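Local coordinates for protein single-stranded-DNA-specific exonuclease RecJ (Thermus thermophilus, PDB 2ZXR) that degrades single-stranded DNA exonucleolytically in the 5' to 3' direction, using divalent metal ions such as magnesium or manganese, and acts in DNA repair, at residues 74-80 and 102-108; 360-365 and 404-410; 502-508 and 524-530. All blocks are in the same frame, centred on the assembly; numbering follows the deposited sequence.

Contact 1: 74-80 and 102-108; sequences RIRVHGD and DVHPFIP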
loop_
_atom_site.group_PDB
_atom_site.type_symbol
_atom_site.label_atom_id
_atom_site.label_comp_id
_atom_site.label_asym_id
_atom_site.label_seq_id
_atom_site.Cartn_x
_atom_site.Cartn_y
_atom_site.Cartn_z
ATOM N N ARG A 74 15.819 39.912 -3.870
ATOM C CA ARG A 74 14.839 39.317 -4.771
ATOM C C ARG A 74 14.954 37.792 -4.821
ATOM O O ARG A 74 15.942 37.241 -5.298
ATOM C CB ARG A 74 14.984 39.921 -6.177
ATOM C CG ARG A 74 13.943 39.409 -7.170
ATOM C CD ARG A 74 13.254 40.528 -7.975
ATOM N NE ARG A 74 12.170 39.968 -8.789
ATOM C CZ ARG A 74 11.352 40.674 -9.566
ATOM N NH1 ARG A 74 11.475 41.994 -9.650
ATOM N NH2 ARG A 74 10.407 40.055 -10.267
ATOM N N ILE A 75 13.917 37.126 -4.329
ATOM C CA ILE A 75 13.848 35.659 -4.254
ATOM C C ILE A 75 13.061 35.044 -5.418
ATOM O O ILE A 75 11.939 35.451 -5.704
ATOM C CB ILE A 75 13.143 35.232 -2.935
ATOM C CG1 ILE A 75 13.896 35.799 -1.732
ATOM C CG2 ILE A 75 13.087 33.723 -2.821
ATOM C CD1 ILE A 75 13.134 35.669 -0.421
ATOM N N ARG A 76 13.643 34.065 -6.093
ATOM C CA ARG A 76 12.915 33.417 -7.189
ATOM C C ARG A 76 12.733 31.945 -6.832
ATOM O O ARG A 76 13.685 31.273 -6.407
ATOM C CB ARG A 76 13.671 33.566 -8.509
ATOM C CG ARG A 76 12.992 32.884 -9.679
ATOM C CD ARG A 76 13.784 33.053 -10.979
ATOM N NE ARG A 76 13.315 34.180 -11.784
ATOM C CZ ARG A 76 13.801 34.492 -12.987
ATOM N NH1 ARG A 76 14.782 33.760 -13.520
ATOM N NH2 ARG A 76 13.292 35.525 -13.667
ATOM N N VAL A 77 11.510 31.445 -6.997
ATOM C CA VAL A 77 11.219 30.059 -6.634
ATOM C C VAL A 77 10.918 29.176 -7.840
ATOM O O VAL A 77 10.084 29.512 -8.674
ATOM C CB VAL A 77 10.020 29.989 -5.639
ATOM C CG1 VAL A 77 9.801 28.544 -5.172
ATOM C CG2 VAL A 77 10.284 30.894 -4.444
ATOM N N HIS A 78 11.591 28.035 -7.926
ATOM C CA HIS A 78 11.365 27.133 -9.057
ATOM C C HIS A 78 10.973 25.708 -8.662
ATOM O O HIS A 78 11.589 25.119 -7.781
ATOM C CB HIS A 78 12.612 27.081 -9.937
ATOM C CG HIS A 78 12.399 26.347 -11.222
ATOM N ND1 HIS A 78 11.268 26.519 -11.993
ATOM C CD2 HIS A 78 13.162 25.436 -11.871
ATOM C CE1 HIS A 78 11.343 25.742 -13.060
ATOM N NE2 HIS A 78 12.482 25.075 -13.011
ATOM N N GLY A 79 9.963 25.167 -9.336
ATOM C CA GLY A 79 9.490 23.813 -9.082
ATOM C C GLY A 79 8.117 23.613 -9.716
ATOM O O GLY A 79 7.087 23.944 -9.118
ATOM N N ASP A 80 8.078 23.061 -10.927
ATOM C CA ASP A 80 6.795 22.888 -11.608
ATOM C C ASP A 80 6.622 21.563 -12.350
ATOM O O ASP A 80 5.711 21.409 -13.162
ATOM C CB ASP A 80 6.608 24.037 -12.594
ATOM C CG ASP A 80 7.735 24.117 -13.619
ATOM O OD1 ASP A 80 8.007 25.236 -14.099
ATOM O OD2 ASP A 80 8.349 23.076 -13.952
ATOM N N ASP A 102 10.333 39.796 -1.400
ATOM C CA ASP A 102 10.167 40.133 -2.810
ATOM C C ASP A 102 10.487 38.794 -3.489
ATOM O O ASP A 102 11.610 38.518 -3.905
ATOM C CB ASP A 102 11.154 41.225 -3.239
ATOM C CG ASP A 102 11.133 41.475 -4.741
ATOM O OD1 ASP A 102 10.182 41.028 -5.425
ATOM O OD2 ASP A 102 12.073 42.134 -5.243
ATOM N N VAL A 103 9.467 37.955 -3.561
ATOM C CA VAL A 103 9.601 36.616 -4.103
ATOM C C VAL A 103 8.655 36.417 -5.281
ATOM O O VAL A 103 7.604 37.034 -5.359
ATOM C CB VAL A 103 9.295 35.578 -2.977
ATOM C CG1 VAL A 103 7.932 35.868 -2.353
ATOM C CG2 VAL A 103 9.345 34.167 -3.528
ATOM N N HIS A 104 9.035 35.563 -6.214
ATOM C CA HIS A 104 8.176 35.314 -7.362
ATOM C C HIS A 104 8.519 33.938 -7.878
ATOM O O HIS A 104 9.653 33.475 -7.760
ATOM C CB HIS A 104 8.433 36.363 -8.436
ATOM C CG HIS A 104 9.870 36.440 -8.845
ATOM N ND1 HIS A 104 10.381 35.733 -9.915
ATOM C CD2 HIS A 104 10.928 37.056 -8.265
ATOM C CE1 HIS A 104 11.691 35.905 -9.972
ATOM N NE2 HIS A 104 12.047 36.703 -8.981
ATOM N N PRO A 105 7.538 33.248 -8.448
ATOM C CA PRO A 105 7.860 31.913 -8.953
ATOM C C PRO A 105 8.510 32.024 -10.325
ATOM O O PRO A 105 8.324 33.013 -11.030
ATOM C CB PRO A 105 6.498 31.239 -9.017
ATOM C CG PRO A 105 5.620 32.375 -9.447
ATOM C CD PRO A 105 6.112 33.568 -8.634
ATOM N N PHE A 106 9.286 31.023 -10.701
ATOM C CA PHE A 106 9.889 31.055 -12.016
ATOM C C PHE A 106 9.398 29.883 -12.858
ATOM O O PHE A 106 9.818 28.740 -12.645
ATOM C CB PHE A 106 11.413 31.015 -11.926
ATOM C CG PHE A 106 12.084 30.908 -13.263
ATOM C CD1 PHE A 106 11.701 31.744 -14.315
ATOM C CD2 PHE A 106 13.064 29.949 -13.490
ATOM C CE1 PHE A 106 12.281 31.626 -15.576
ATOM C CE2 PHE A 106 13.653 29.822 -14.746
ATOM C CZ PHE A 106 13.257 30.662 -15.791
ATOM N N ILE A 107 8.489 30.160 -13.792
ATOM C CA ILE A 107 7.979 29.122 -14.693
ATOM C C ILE A 107 8.662 29.260 -16.057
ATOM O O ILE A 107 8.477 30.252 -16.769
ATOM C CB ILE A 107 6.435 29.216 -14.904
ATOM C CG1 ILE A 107 5.697 28.508 -13.757
ATOM C CG2 ILE A 107 6.042 28.590 -16.266
ATOM C CD1 ILE A 107 5.852 27.002 -13.760
ATOM N N PRO A 108 9.475 28.263 -16.428
ATOM C CA PRO A 108 10.181 28.282 -17.711
ATOM C C PRO A 108 9.543 27.321 -18.720
ATOM O O PRO A 108 9.112 27.793 -19.799
ATOM C CB PRO A 108 11.591 27.869 -17.313
ATOM C CG PRO A 108 11.318 26.790 -16.281
ATOM C CD PRO A 108 10.074 27.275 -15.511
#
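A right-handed beta-alpha-beta unit, a building block of the DHH nuclease domain, brings these segments together: strand 74-78 leads through helix 83-98 into strand 102-105, which returns alongside it as an edge strand of a parallel sheet. The backbones are laced in the regular parallel pattern, in which every second residue of strand 74-78 bonds to the two residues flanking its opposite number. Ile75 N donates to Asp102 O (2.7 Å) and Ile75 O accepts from His104 N (3.0 Å); Val77 N then donates to His104 O (2.9 Å) and Val77 O accepts from Phe106 N (2.7 Å). Past the last of these rungs a side chain takes over, His78 ND1 donating to Phe106 O at 2.7 Å.

The two faces differ in character. On one, Ile75, Val77 and Val103 form an apolar patch, with Val77 CG2 3.5 Å from Val103 CG2, and Val77 and Val103 also meet helix 83-98. On the other, long polar side chains layer with rings. The CA of Arg76 makes a CH-pi contact with one face of His104, 4.1 Å from the ring centroid, while the Arg74 guanidinium lies over the other. The guanidinium of Arg76 stacks flat on Phe106, its CZ 4.2 Å from the ring centroid in an off-centre cation-pi contact.

Beyond the pairing, the chain leaves strand 74-78 through Gly79 and delivers Asp80, a ligand of the first manganese site. A metal-binding aspartate just past the C-terminal end of a parallel strand is the classic active-site placement of the DHH phosphoesterase fold.

Contact 2: 360-365 and 404-410; sequences FLVAQG and EALFPAF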
loop_
_atom_site.group_PDB
_atom_site.type_symbol
_atom_site.label_atom_id
_atom_site.label_comp_id
_atom_site.label_asym_id
_atom_site.label_seq_id
_atom_site.Cartn_x
_atom_site.Cartn_y
_atom_site.Cartn_z
ATOM N N PHE A 360 9.284 -0.455 -21.472
ATOM C CA PHE A 360 10.082 0.596 -22.075
ATOM C C PHE A 360 9.262 1.118 -23.257
ATOM O O PHE A 360 8.889 0.349 -24.144
ATOM C CB PHE A 360 11.404 0.039 -22.634
ATOM C CG PHE A 360 12.269 -0.641 -21.617
ATOM C CD1 PHE A 360 11.878 -1.854 -21.042
ATOM C CD2 PHE A 360 13.455 -0.057 -21.210
ATOM C CE1 PHE A 360 12.665 -2.475 -20.063
ATOM C CE2 PHE A 360 14.241 -0.658 -20.238
ATOM C CZ PHE A 360 13.845 -1.870 -19.661
ATOM N N LEU A 361 9.002 2.417 -23.275
ATOM C CA LEU A 361 8.243 3.051 -24.346
ATOM C C LEU A 361 9.062 4.208 -24.886
ATOM O O LEU A 361 9.734 4.935 -24.115
ATOM C CB LEU A 361 6.921 3.613 -23.802
ATOM C CG LEU A 361 5.640 2.775 -23.867
ATOM C CD1 LEU A 361 5.933 1.293 -23.747
ATOM C CD2 LEU A 361 4.662 3.288 -22.802
ATOM N N VAL A 362 9.006 4.382 -26.201
ATOM C CA VAL A 362 9.724 5.456 -26.881
ATOM C C VAL A 362 8.704 6.182 -27.727
ATOM O O VAL A 362 7.902 5.544 -28.401
ATOM C CB VAL A 362 10.803 4.901 -27.825
ATOM C CG1 VAL A 362 11.463 6.053 -28.598
ATOM C CG2 VAL A 362 11.839 4.130 -27.038
ATOM N N ALA A 363 8.704 7.503 -27.678
ATOM C CA ALA A 363 7.766 8.295 -28.487
ATOM C C ALA A 363 8.458 9.588 -28.773
ATOM O O ALA A 363 8.943 10.244 -27.853
ATOM C CB ALA A 363 6.471 8.568 -27.742
ATOM N N GLN A 364 8.530 9.949 -30.049
ATOM C CA GLN A 364 9.181 11.193 -30.436
ATOM C C GLN A 364 10.607 11.299 -29.862
ATOM O O GLN A 364 11.058 12.372 -29.459
ATOM C CB GLN A 364 8.304 12.388 -29.994
ATOM C CG GLN A 364 6.937 12.351 -30.700
ATOM C CD GLN A 364 6.100 13.600 -30.489
ATOM O OE1 GLN A 364 5.297 13.684 -29.551
ATOM N NE2 GLN A 364 6.279 14.577 -31.364
ATOM N N GLY A 365 11.308 10.175 -29.822
ATOM C CA GLY A 365 12.675 10.185 -29.340
ATOM C C GLY A 365 12.863 10.296 -27.843
ATOM O O GLY A 365 13.996 10.371 -27.352
ATOM N N GLU A 404 15.253 7.398 -32.547
ATOM C CA GLU A 404 14.383 6.250 -32.795
ATOM C C GLU A 404 14.933 5.239 -33.803
ATOM O O GLU A 404 14.471 4.094 -33.860
ATOM C CB GLU A 404 12.996 6.725 -33.230
ATOM C CG GLU A 404 12.290 7.539 -32.161
ATOM C CD GLU A 404 10.862 7.942 -32.556
ATOM O OE1 GLU A 404 10.505 7.808 -33.746
ATOM O OE2 GLU A 404 10.099 8.398 -31.675
ATOM N N ALA A 405 15.928 5.635 -34.589
ATOM C CA ALA A 405 16.495 4.716 -35.591
ATOM C C ALA A 405 17.208 3.570 -34.897
ATOM O O ALA A 405 17.351 2.492 -35.452
ATOM C CB ALA A 405 17.480 5.466 -36.526
ATOM N N LEU A 406 17.631 3.813 -33.662
ATOM C CA LEU A 406 18.335 2.808 -32.874
ATOM C C LEU A 406 17.389 1.923 -32.043
ATOM O O LEU A 406 17.848 1.104 -31.241
ATOM C CB LEU A 406 19.318 3.507 -31.934
ATOM C CG LEU A 406 20.467 4.241 -32.629
ATOM C CD1 LEU A 406 21.323 4.979 -31.601
ATOM C CD2 LEU A 406 21.294 3.198 -33.434
ATOM N N PHE A 407 16.079 2.084 -32.234
ATOM C CA PHE A 407 15.110 1.304 -31.464
ATOM C C PHE A 407 15.283 -0.221 -31.537
ATOM O O PHE A 407 15.311 -0.896 -30.501
ATOM C CB PHE A 407 13.677 1.682 -31.878
ATOM C CG PHE A 407 12.610 0.979 -31.080
ATOM C CD1 PHE A 407 12.313 1.383 -29.772
ATOM C CD2 PHE A 407 11.913 -0.103 -31.626
ATOM C CE1 PHE A 407 11.322 0.711 -29.010
ATOM C CE2 PHE A 407 10.924 -0.786 -30.881
ATOM C CZ PHE A 407 10.626 -0.375 -29.564
ATOM N N PRO A 408 15.375 -0.799 -32.754
ATOM C CA PRO A 408 15.542 -2.263 -32.750
ATOM C C PRO A 408 16.757 -2.733 -31.937
ATOM O O PRO A 408 16.684 -3.741 -31.227
ATOM C CB PRO A 408 15.662 -2.614 -34.233
ATOM C CG PRO A 408 14.762 -1.542 -34.909
ATOM C CD PRO A 408 15.173 -0.279 -34.122
ATOM N N ALA A 409 17.857 -1.994 -32.013
ATOM C CA ALA A 409 19.068 -2.365 -31.298
ATOM C C ALA A 409 18.854 -2.218 -29.794
ATOM O O ALA A 409 19.316 -3.041 -28.988
ATOM C CB ALA A 409 20.232 -1.483 -31.754
ATOM N N PHE A 410 18.153 -1.150 -29.427
ATOM C CA PHE A 410 17.846 -0.860 -28.030
ATOM C C PHE A 410 16.987 -1.988 -27.478
ATOM O O PHE A 410 17.222 -2.476 -26.374
ATOM C CB PHE A 410 17.075 0.455 -27.930
ATOM C CG PHE A 410 16.578 0.764 -26.539
ATOM C CD1 PHE A 410 17.460 1.185 -25.540
ATOM C CD2 PHE A 410 15.227 0.622 -26.229
ATOM C CE1 PHE A 410 16.991 1.458 -24.248
ATOM C CE2 PHE A 410 14.751 0.892 -24.946
ATOM C CZ PHE A 410 15.624 1.307 -23.958
#
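Glu404, Val362 and Phe410 bury the most surface where the mixed beta-sheet of the DHHA1 domain meets the start of helix 407-419. The principle is that alternate residues of a strand face the same way: Phe360 and Val362 point their side chains toward the helix, while Leu361 and Ala363 point away and pack on helix 341-355. Val362 touches two neighbours with its two methyls, its CG2 3.9 Å from Phe407 CD1, at the edge of that ring, and its CG1 3.9 Å from Glu404 CG. One helical turn after Phe407, Phe410 reaches Phe360, their rings oblique to each other with centroids 6.0 Å apart; helix 377-383 touches both. Glu404 belongs to the 3-10 turn that leads into the helix, and its extended side chain runs past Val362 to the tight turn joining strands 359-363 and 366-370. There the backbone Gly365 N donates a hydrogen bond to Glu404 OE2 at 2.8 Å.

Contact 3: 502-508 and 524-530; sequences EVEVAGL and AVDLRKP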
loop_
_atom_site.group_PDB
_atom_site.type_symbol
_atom_site.label_atom_id
_atom_site.label_comp_id
_atom_site.label_asym_id
_atom_site.label_seq_id
_atom_site.Cartn_x
_atom_site.Cartn_y
_atom_site.Cartn_z
ATOM N N GLU A 502 -14.915 -24.120 -5.185
ATOM C CA GLU A 502 -14.308 -23.571 -3.988
ATOM C C GLU A 502 -13.391 -22.433 -4.393
ATOM O O GLU A 502 -12.619 -22.551 -5.357
ATOM C CB GLU A 502 -13.488 -24.628 -3.258
ATOM C CG GLU A 502 -14.145 -25.203 -2.017
ATOM C CD GLU A 502 -13.107 -25.821 -1.095
ATOM O OE1 GLU A 502 -13.476 -26.375 -0.032
ATOM O OE2 GLU A 502 -11.905 -25.742 -1.445
ATOM N N VAL A 503 -13.457 -21.333 -3.647
ATOM C CA VAL A 503 -12.621 -20.177 -3.943
ATOM C C VAL A 503 -11.877 -19.632 -2.733
ATOM O O VAL A 503 -12.178 -19.948 -1.577
ATOM C CB VAL A 503 -13.456 -19.004 -4.518
ATOM C CG1 VAL A 503 -14.110 -19.401 -5.826
ATOM C CG2 VAL A 503 -14.506 -18.590 -3.512
ATOM N N GLU A 504 -10.886 -18.809 -3.026
ATOM C CA GLU A 504 -10.100 -18.126 -2.015
ATOM C C GLU A 504 -10.224 -16.668 -2.432
ATOM O O GLU A 504 -10.187 -16.367 -3.616
ATOM C CB GLU A 504 -8.637 -18.555 -2.077
ATOM C CG GLU A 504 -8.264 -19.491 -0.980
ATOM C CD GLU A 504 -6.840 -19.926 -1.056
ATOM O OE1 GLU A 504 -6.367 -20.406 -0.012
ATOM O OE2 GLU A 504 -6.201 -19.801 -2.137
ATOM N N VAL A 505 -10.378 -15.773 -1.469
ATOM C CA VAL A 505 -10.525 -14.351 -1.772
ATOM C C VAL A 505 -9.654 -13.487 -0.884
ATOM O O VAL A 505 -9.625 -13.695 0.331
ATOM C CB VAL A 505 -11.963 -13.860 -1.532
ATOM C CG1 VAL A 505 -12.020 -12.324 -1.739
ATOM C CG2 VAL A 505 -12.936 -14.572 -2.468
ATOM N N ALA A 506 -8.964 -12.518 -1.493
ATOM C CA ALA A 506 -8.146 -11.562 -0.766
ATOM C C ALA A 506 -9.018 -10.321 -0.852
ATOM O O ALA A 506 -9.220 -9.783 -1.947
ATOM C CB ALA A 506 -6.850 -11.325 -1.467
ATOM N N GLY A 507 -9.556 -9.850 0.272
ATOM C CA GLY A 507 -10.427 -8.701 0.159
ATOM C C GLY A 507 -10.389 -7.612 1.201
ATOM O O GLY A 507 -9.927 -7.820 2.312
ATOM N N LEU A 508 -10.917 -6.453 0.823
ATOM C CA LEU A 508 -10.982 -5.286 1.699
ATOM C C LEU A 508 -12.304 -5.284 2.458
ATOM O O LEU A 508 -13.373 -5.413 1.845
ATOM C CB LEU A 508 -10.890 -4.006 0.853
ATOM C CG LEU A 508 -9.600 -3.857 0.045
ATOM C CD1 LEU A 508 -9.805 -2.891 -1.170
ATOM C CD2 LEU A 508 -8.503 -3.336 1.001
ATOM N N ALA A 524 -13.603 -7.757 -3.200
ATOM C CA ALA A 524 -12.485 -8.615 -3.569
ATOM C C ALA A 524 -11.438 -7.908 -4.443
ATOM O O ALA A 524 -11.795 -7.253 -5.410
ATOM C CB ALA A 524 -13.007 -9.865 -4.281
ATOM N N VAL A 525 -10.155 -8.025 -4.083
ATOM C CA VAL A 525 -9.076 -7.449 -4.879
ATOM C C VAL A 525 -8.509 -8.603 -5.714
ATOM O O VAL A 525 -8.053 -8.402 -6.851
ATOM C CB VAL A 525 -7.942 -6.804 -4.025
ATOM C CG1 VAL A 525 -8.521 -5.752 -3.094
ATOM C CG2 VAL A 525 -7.213 -7.850 -3.244
ATOM N N ASP A 526 -8.494 -9.807 -5.153
ATOM C CA ASP A 526 -8.062 -10.959 -5.941
ATOM C C ASP A 526 -8.944 -12.121 -5.528
ATOM O O ASP A 526 -9.451 -12.162 -4.402
ATOM C CB ASP A 526 -6.579 -11.318 -5.764
ATOM C CG ASP A 526 -6.038 -12.174 -6.939
ATOM O OD1 ASP A 526 -6.802 -12.439 -7.903
ATOM O OD2 ASP A 526 -4.851 -12.585 -6.917
ATOM N N LEU A 527 -9.137 -13.048 -6.457
ATOM C CA LEU A 527 -9.994 -14.206 -6.243
ATOM C C LEU A 527 -9.444 -15.376 -7.069
ATOM O O LEU A 527 -9.022 -15.179 -8.223
ATOM C CB LEU A 527 -11.412 -13.827 -6.680
ATOM C CG LEU A 527 -12.558 -14.824 -6.794
ATOM C CD1 LEU A 527 -13.814 -14.037 -7.134
ATOM C CD2 LEU A 527 -12.280 -15.853 -7.892
ATOM N N ARG A 528 -9.459 -16.583 -6.492
ATOM C CA ARG A 528 -8.916 -17.745 -7.190
ATOM C C ARG A 528 -9.334 -19.113 -6.636
ATOM O O ARG A 528 -9.911 -19.228 -5.554
ATOM C CB ARG A 528 -7.390 -17.682 -7.146
ATOM C CG ARG A 528 -6.845 -17.940 -5.743
ATOM C CD ARG A 528 -5.322 -17.933 -5.667
ATOM N NE ARG A 528 -4.855 -18.373 -4.350
ATOM C CZ ARG A 528 -3.575 -18.508 -4.012
ATOM N NH1 ARG A 528 -2.623 -18.233 -4.892
ATOM N NH2 ARG A 528 -3.244 -18.913 -2.794
ATOM N N LYS A 529 -9.032 -20.153 -7.403
ATOM C CA LYS A 529 -9.291 -21.512 -6.964
ATOM C C LYS A 529 -8.156 -21.656 -5.957
ATOM O O LYS A 529 -7.050 -21.195 -6.212
ATOM C CB LYS A 529 -9.111 -22.490 -8.126
ATOM C CG LYS A 529 -8.953 -23.950 -7.717
ATOM C CD LYS A 529 -8.802 -24.851 -8.948
ATOM C CE LYS A 529 -8.648 -26.315 -8.563
ATOM N NZ LYS A 529 -7.510 -26.508 -7.622
ATOM N N PRO A 530 -8.412 -22.282 -4.802
ATOM C CA PRO A 530 -7.362 -22.442 -3.784
ATOM C C PRO A 530 -6.031 -22.921 -4.354
ATOM O O PRO A 530 -5.999 -23.756 -5.244
ATOM C CB PRO A 530 -7.983 -23.443 -2.813
ATOM C CG PRO A 530 -9.459 -23.132 -2.927
ATOM C CD PRO A 530 -9.639 -22.994 -4.413
#
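Small residues beside larger ones set the relief of this antiparallel pair, whose axes approach to 4.8 Å. On one face, Val505 is the central bump: its CG1 rests 3.7 Å from Ala524 CB, and its CG2 lies 4.3 Å from Leu527 CG. The shallow place beside it comes from Gly507, which has no side chain and faces Ala524 in a non-hydrogen-bonded pair, CA to CA 4.3 Å. Phe482 of strand 479-484 covers both Val505 and Leu527.

The strands form the two arms of the beta hairpin 503-514/517-528, part of the sheet of the RecJ OB domain. Paired hydrogen bonds join Glu504 to Arg528 (Glu504 N to Arg528 O 2.7 Å, Arg528 N to Glu504 O 3.0 Å), and Ala506 N donates to Asp526 O at 3.0 Å. A classic beta bulge follows, with Val525 and Asp526 both opposite Ala506: Ala506 O accepts from Val525 N at 2.9 Å and from Asp526 N at 3.3 Å. The extra residue makes a projection, and Val525 fits against the small Ala506 (CB to Val525 CG2 3.9 Å) and Leu508 (CD1 to Val525 CG1 3.7 Å).

At the other end, on the face of Ala506 and Asp526, the extended side chain of Arg528 leans across to its cross-strand neighbour Glu504 in a salt bridge, Arg528 NE to Glu504 OE2 3.0 Å; Arg528 NH2 also donates to Ala532 O, and Trp7 makes a cation-pi contact with the guanidinium. Pro530 wedges against the start of strand 503-514, its CD 3.2 Å from Glu502 O and its CA 3.3 Å from Glu504 OE2.

In the fold
The three contacts follow one another along the chain, and none touches another. They sample successive modules: contact 1 a parallel strand pair in the DHH domain, contact 2 a sheet-to-helix junction in the DHHA1 domain, contact 3 an antiparallel hairpin of the OB domain. Contacts 1 and 2 have centres about 35 Å apart and nearest atoms about 18 Å apart; contact 3 is centred about 40 Å from contact 2 and, across the chain's centre, about 51 Å from contact 1. Contact 1 alone holds a metal ligand, Asp80 of the first manganese site; its side chain is about 12 Å from the bound magnesium, which is held instead by Asp84, Asp136, His160, His161 and Asp221.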